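Local coordinates for Sts-2 protein (Mus musculus, PDB 3D4I) that hydrolyses phosphate esters in an acid-dependent way through the histidine-phosphatase domain held in this chain, the whole protein being a suppressor of T-cell receptor signalling, at residues 12-17 / 197-202; 235-240 / 248-253. All coordinates share one frame; numbering follows the deposited sequence.

Contact 1. Residues 12-17 / 197-202. Unlike the reference sequence in segment 12-17: Ile15 (reference Val).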
loop_
_atom_site.group_PDB
_atom_site.type_symbol
_atom_site.label_atom_id
_atom_site.label_comp_id
_atom_site.label_asym_id
_atom_site.label_seq_id
_atom_site.Cartn_x
_atom_site.Cartn_y
_atom_site.Cartn_z
ATOM N N ILE A 12 6.828 -3.715 -24.833
ATOM C CA ILE A 12 6.777 -2.343 -24.315
ATOM C C ILE A 12 5.637 -2.320 -23.290
ATOM O O ILE A 12 4.496 -2.626 -23.627
ATOM C CB ILE A 12 6.514 -1.313 -25.426
ATOM C CG1 ILE A 12 7.799 -1.042 -26.231
ATOM C CG2 ILE A 12 5.942 0.025 -24.846
ATOM C CD1 ILE A 12 8.697 -0.019 -25.582
ATOM N N LEU A 13 5.974 -2.004 -22.040
ATOM C CA LEU A 13 5.019 -2.072 -20.936
ATOM C C LEU A 13 4.904 -0.673 -20.367
ATOM O O LEU A 13 5.842 -0.154 -19.748
ATOM C CB LEU A 13 5.475 -3.073 -19.860
ATOM C CG LEU A 13 4.537 -3.252 -18.651
ATOM C CD1 LEU A 13 3.154 -3.763 -19.068
ATOM C CD2 LEU A 13 5.207 -4.225 -17.655
ATOM N N VAL A 14 3.759 -0.058 -20.627
ATOM C CA VAL A 14 3.530 1.318 -20.234
ATOM C C VAL A 14 2.810 1.232 -18.910
ATOM O O VAL A 14 1.829 0.493 -18.789
ATOM C CB VAL A 14 2.666 2.082 -21.246
ATOM C CG1 VAL A 14 2.511 3.545 -20.795
ATOM C CG2 VAL A 14 3.320 2.036 -22.653
ATOM N N ILE A 15 3.338 1.969 -17.938
ATOM C CA ILE A 15 2.956 1.864 -16.536
ATOM C C ILE A 15 2.677 3.264 -15.977
ATOM O O ILE A 15 3.549 4.156 -16.043
ATOM C CB ILE A 15 4.101 1.197 -15.708
ATOM C CG1 ILE A 15 4.423 -0.207 -16.268
ATOM C CG2 ILE A 15 3.686 1.018 -14.213
ATOM C CD1 ILE A 15 5.650 -0.848 -15.678
ATOM N N ARG A 16 1.498 3.431 -15.374
ATOM C CA ARG A 16 1.163 4.678 -14.703
ATOM C C ARG A 16 1.847 4.769 -13.335
ATOM O O ARG A 16 1.996 3.768 -12.617
ATOM C CB ARG A 16 -0.356 4.864 -14.563
ATOM C CG ARG A 16 -0.754 6.318 -14.200
ATOM C CD ARG A 16 -1.949 6.239 -13.218
ATOM N NE ARG A 16 -2.570 7.519 -12.872
ATOM C CZ ARG A 16 -2.584 8.031 -11.649
ATOM N NH1 ARG A 16 -1.974 7.402 -10.605
ATOM N NH2 ARG A 16 -3.214 9.196 -11.471
ATOM N N HIS A 17 2.279 5.969 -12.983
ATOM C CA HIS A 17 2.917 6.192 -11.702
ATOM C C HIS A 17 1.969 5.802 -10.551
ATOM O O HIS A 17 0.750 5.741 -10.723
ATOM C CB HIS A 17 3.339 7.678 -11.580
ATOM C CG HIS A 17 2.198 8.646 -11.727
ATOM N ND1 HIS A 17 1.265 8.864 -10.735
ATOM C CD2 HIS A 17 1.852 9.461 -12.755
ATOM C CE1 HIS A 17 0.393 9.771 -11.148
ATOM N NE2 HIS A 17 0.728 10.149 -12.372
ATOM N N THR A 197 10.839 -3.333 -22.380
ATOM C CA THR A 197 11.167 -1.973 -22.003
ATOM C C THR A 197 10.014 -1.370 -21.192
ATOM O O THR A 197 8.860 -1.394 -21.622
ATOM C CB THR A 197 11.401 -1.098 -23.254
ATOM O OG1 THR A 197 12.538 -1.603 -23.965
ATOM C CG2 THR A 197 11.653 0.376 -22.869
ATOM N N LEU A 198 10.334 -0.802 -20.028
ATOM C CA LEU A 198 9.293 -0.116 -19.232
ATOM C C LEU A 198 9.198 1.354 -19.615
ATOM O O LEU A 198 10.217 2.012 -19.799
ATOM C CB LEU A 198 9.579 -0.277 -17.734
ATOM C CG LEU A 198 9.917 -1.680 -17.167
ATOM C CD1 LEU A 198 10.064 -1.604 -15.641
ATOM C CD2 LEU A 198 8.871 -2.712 -17.512
ATOM N N ILE A 199 7.970 1.849 -19.761
ATOM C CA ILE A 199 7.693 3.237 -20.038
ATOM C C ILE A 199 6.871 3.714 -18.834
ATOM O O ILE A 199 5.679 3.453 -18.752
ATOM C CB ILE A 199 6.866 3.428 -21.360
ATOM C CG1 ILE A 199 7.571 2.801 -22.595
ATOM C CG2 ILE A 199 6.509 4.902 -21.595
ATOM C CD1 ILE A 199 8.943 3.331 -22.912
ATOM N N VAL A 200 7.522 4.390 -17.892
ATOM C CA VAL A 200 6.868 4.748 -16.634
ATOM C C VAL A 200 6.442 6.199 -16.735
ATOM O O VAL A 200 7.287 7.106 -16.780
ATOM C CB VAL A 200 7.810 4.582 -15.429
ATOM C CG1 VAL A 200 7.043 4.913 -14.112
ATOM C CG2 VAL A 200 8.387 3.145 -15.387
ATOM N N SER A 201 5.136 6.415 -16.789
ATOM C CA SER A 201 4.615 7.704 -17.247
ATOM C C SER A 201 3.255 7.962 -16.613
ATOM O O SER A 201 2.999 7.527 -15.472
ATOM C CB SER A 201 4.571 7.705 -18.793
ATOM O OG SER A 201 4.181 8.969 -19.311
ATOM N N HIS A 202 2.397 8.655 -17.357
ATOM C CA HIS A 202 1.138 9.221 -16.906
ATOM C C HIS A 202 -0.007 8.428 -17.498
ATOM O O HIS A 202 0.209 7.641 -18.411
ATOM C CB HIS A 202 1.056 10.680 -17.383
ATOM C CG HIS A 202 2.224 11.507 -16.925
ATOM N ND1 HIS A 202 2.245 12.156 -15.706
ATOM C CD2 HIS A 202 3.437 11.718 -17.486
ATOM C CE1 HIS A 202 3.411 12.770 -15.560
ATOM N NE2 HIS A 202 4.159 12.504 -16.619
#

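Contact 2. Residues 235-240 / 248-253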
loop_
_atom_site.group_PDB
_atom_site.type_symbol
_atom_site.label_atom_id
_atom_site.label_comp_id
_atom_site.label_asym_id
_atom_site.label_seq_id
_atom_site.Cartn_x
_atom_site.Cartn_y
_atom_site.Cartn_z
ATOM N N GLY A 235 -1.496 1.246 -13.270
ATOM C CA GLY A 235 -2.250 0.649 -14.385
ATOM C C GLY A 235 -1.286 0.402 -15.541
ATOM O O GLY A 235 -0.353 1.172 -15.719
ATOM N N MET A 236 -1.481 -0.685 -16.300
ATOM C CA MET A 236 -0.543 -1.034 -17.376
ATOM C C MET A 236 -1.199 -1.357 -18.723
ATOM O O MET A 236 -2.310 -1.885 -18.753
ATOM C CB MET A 236 0.302 -2.237 -16.942
ATOM C CG MET A 236 1.110 -2.016 -15.693
ATOM S SD MET A 236 1.979 -3.517 -15.240
ATOM C CE MET A 236 2.862 -2.974 -13.776
ATOM N N CYS A 237 -0.484 -1.037 -19.810
ATOM C CA CYS A 237 -0.837 -1.398 -21.197
ATOM C C CYS A 237 0.411 -2.070 -21.750
ATOM O O CYS A 237 1.486 -1.491 -21.657
ATOM C CB CYS A 237 -1.088 -0.126 -22.037
ATOM S SG CYS A 237 -1.648 -0.459 -23.705
ATOM N N PHE A 238 0.275 -3.248 -22.352
ATOM C CA PHE A 238 1.425 -4.029 -22.834
ATOM C C PHE A 238 1.322 -4.275 -24.352
ATOM O O PHE A 238 0.276 -4.751 -24.842
ATOM C CB PHE A 238 1.472 -5.365 -22.077
ATOM C CG PHE A 238 2.720 -6.174 -22.309
ATOM C CD1 PHE A 238 3.979 -5.584 -22.265
ATOM C CD2 PHE A 238 2.634 -7.550 -22.520
ATOM C CE1 PHE A 238 5.144 -6.330 -22.467
ATOM C CE2 PHE A 238 3.789 -8.323 -22.710
ATOM C CZ PHE A 238 5.052 -7.706 -22.684
ATOM N N CYS A 239 2.385 -3.954 -25.088
ATOM C CA CYS A 239 2.438 -4.283 -26.539
ATOM C C CYS A 239 3.614 -5.182 -26.822
ATOM O O CYS A 239 4.679 -4.966 -26.249
ATOM C CB CYS A 239 2.568 -3.024 -27.375
ATOM S SG CYS A 239 1.185 -1.912 -27.163
ATOM N N GLU A 240 3.427 -6.193 -27.687
ATOM C CA GLU A 240 4.541 -7.030 -28.141
ATOM C C GLU A 240 4.744 -6.947 -29.650
ATOM O O GLU A 240 3.778 -6.840 -30.397
ATOM C CB GLU A 240 4.322 -8.487 -27.768
ATOM C CG GLU A 240 4.486 -8.782 -26.296
ATOM C CD GLU A 240 4.414 -10.255 -26.008
ATOM O OE1 GLU A 240 3.649 -10.949 -26.698
ATOM O OE2 GLU A 240 5.122 -10.723 -25.091
ATOM N N TRP A 248 3.220 -4.521 -34.032
ATOM C CA TRP A 248 2.994 -4.643 -32.578
ATOM C C TRP A 248 1.534 -4.942 -32.322
ATOM O O TRP A 248 0.684 -4.416 -33.020
ATOM C CB TRP A 248 3.342 -3.328 -31.867
ATOM C CG TRP A 248 4.781 -2.945 -31.957
ATOM C CD1 TRP A 248 5.417 -2.372 -33.012
ATOM C CD2 TRP A 248 5.758 -3.077 -30.920
ATOM N NE1 TRP A 248 6.751 -2.159 -32.715
ATOM C CE2 TRP A 248 6.981 -2.575 -31.428
ATOM C CE3 TRP A 248 5.716 -3.566 -29.602
ATOM C CZ2 TRP A 248 8.156 -2.557 -30.668
ATOM C CZ3 TRP A 248 6.891 -3.554 -28.848
ATOM C CH2 TRP A 248 8.089 -3.053 -29.384
ATOM N N ASP A 249 1.262 -5.766 -31.304
ATOM C CA ASP A 249 -0.092 -6.126 -30.881
ATOM C C ASP A 249 -0.214 -5.858 -29.383
ATOM O O ASP A 249 0.747 -6.069 -28.645
ATOM C CB ASP A 249 -0.346 -7.635 -31.062
ATOM C CG ASP A 249 -0.323 -8.083 -32.510
ATOM O OD1 ASP A 249 -1.144 -7.598 -33.320
ATOM O OD2 ASP A 249 0.516 -8.952 -32.824
ATOM N N LEU A 250 -1.394 -5.427 -28.955
ATOM C CA LEU A 250 -1.767 -5.394 -27.545
ATOM C C LEU A 250 -1.917 -6.791 -26.942
ATOM O O LEU A 250 -2.593 -7.672 -27.502
ATOM C CB LEU A 250 -3.089 -4.688 -27.386
ATOM C CG LEU A 250 -3.133 -3.185 -27.249
ATOM C CD1 LEU A 250 -4.571 -2.792 -27.354
ATOM C CD2 LEU A 250 -2.556 -2.796 -25.890
ATOM N N VAL A 251 -1.341 -6.963 -25.762
ATOM C CA VAL A 251 -1.191 -8.265 -25.141
ATOM C C VAL A 251 -1.582 -8.059 -23.673
ATOM O O VAL A 251 -1.469 -6.938 -23.168
ATOM C CB VAL A 251 0.299 -8.769 -25.327
ATOM C CG1 VAL A 251 0.638 -9.929 -24.438
ATOM C CG2 VAL A 251 0.572 -9.150 -26.794
ATOM N N ASN A 252 -2.082 -9.106 -23.008
ATOM C CA ASN A 252 -2.302 -9.043 -21.564
ATOM C C ASN A 252 -0.987 -8.645 -20.888
ATOM O O ASN A 252 0.051 -9.251 -21.180
ATOM C CB ASN A 252 -2.732 -10.406 -20.996
ATOM C CG ASN A 252 -4.165 -10.808 -21.365
ATOM O OD1 ASN A 252 -5.041 -9.967 -21.593
ATOM N ND2 ASN A 252 -4.409 -12.124 -21.396
ATOM N N PRO A 253 -1.001 -7.626 -19.989
ATOM C CA PRO A 253 0.236 -7.350 -19.213
ATOM C C PRO A 253 0.749 -8.591 -18.467
ATOM O O PRO A 253 -0.060 -9.450 -18.104
ATOM C CB PRO A 253 -0.204 -6.256 -18.227
ATOM C CG PRO A 253 -1.334 -5.541 -18.939
ATOM C CD PRO A 253 -2.073 -6.667 -19.671
HETATM O O HOH W 1 -2.277 -4.362 -22.528
HETATM O O HOH W 2 2.979 -9.618 -31.374
#

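Contact 1. Residues 12-17 / 197-202
Val14 and Ile199 pair with their CA atoms 4.6 Å apart, midway along two neighbouring parallel strands of the central sheet of the histidine-phosphatase fold. The strand-paired part is tight: Leu13 N donates to Thr197 O, Ile199 N to Leu13 O, Ile15 N to Ile199 O and Ser201 N to Ile15 O, all at 2.9 to 3.0 Å and within 17° of straight. On the face of Ile12 and Ile199, Ile12 CD1, turned by a chi2 of -84°, comes to 3.7 Å from Thr197 CB, and Met183 of helix 172-187 packs over both isoleucines. On the other face Leu13 CD2 lies beside Leu198 CD2 at 4.0 Å. Past the strand ends the join is looser: His17 N still reaches Ser201 O, but its N-H...O angle falls to 140°. His17 CE1 sits over one face of the partly exposed Arg16 guanidinium, toward its rim; NH1 donates to His17 O, NE to Ser203 OG. An alanine here would probably leave His17 O and the Ser203 hydroxyl without these donors. Arg16 and His17 begin the RHG signature; His17 and His202 are probably the 2H-phosphatase histidines. His202 NE2 is hydrogen-bonded to Ser95 OG, and His17 CD2 lies 4.0 Å from His202 ND1.

Contact 2. Residues 235-240 / 248-253
Phe238 and Val251 both have first torsions anti to the backbone N: chi1 of -171° places Phe238 CG, and chi1 of 166° places Val251 CG1. The two side chains lie side by side on one face of a beta hairpin, strands 236-241 and 248-251, at the edge of the histidine-phosphatase sheet, and a chi2 of 46° turns Phe238 CD2 to 3.6 Å from Val251 CG1. Glu240, on the same face, crosses Val251 at about a right angle, OE1 against CG2. The backbone pairing is tight toward the turn, where Glu240 N donates to Asp249 O at 2.8 Å and Asp249 N returns a bond to Glu240 O. It opens further along: Val251 N reaches Phe238 O at 2.9 Å, yet Phe238 N and Val251 O stand 4.2 Å apart and are bridged by water 1, which accepts from the first and donates to the second. On the other face Leu250 CD2 lies 4.0 Å from Cys239 SG. Trp248 CE3 is 3.9 Å from Cys239 CB, with Cys239 O at the edge of the indole, near its plane. Trp268 of the second subunit packs on Leu250 and Pro253, placing this edge beside the dimer partner. Nearer the turn, water 2 donates to Glu240 O at 3.1 Å and to Asp249 OD2 at 2.9 Å.

Both contacts belong to one mixed sheet, and strands 11-16 and 236-241 are direct neighbours in it: Ile12 N lies 2.9 Å from Cys239 O, a probable hydrogen bond, and Phe238 CD1 packs on Ile12 O. Contact 1, centred about 6 Å from the chain centre, joins distant parts of the sequence in a parallel, almost wholly buried pair that leads into the histidine pair. Contact 2, its centre about 16 Å from the same point, joins sequence-near antiparallel strands and is only partly buried. Its chemistry follows its place: one water bridges a gap in its backbone pairing, another ties a backbone carbonyl to a carboxylate, and the second subunit packs on it, whereas no other chain touches contact 1.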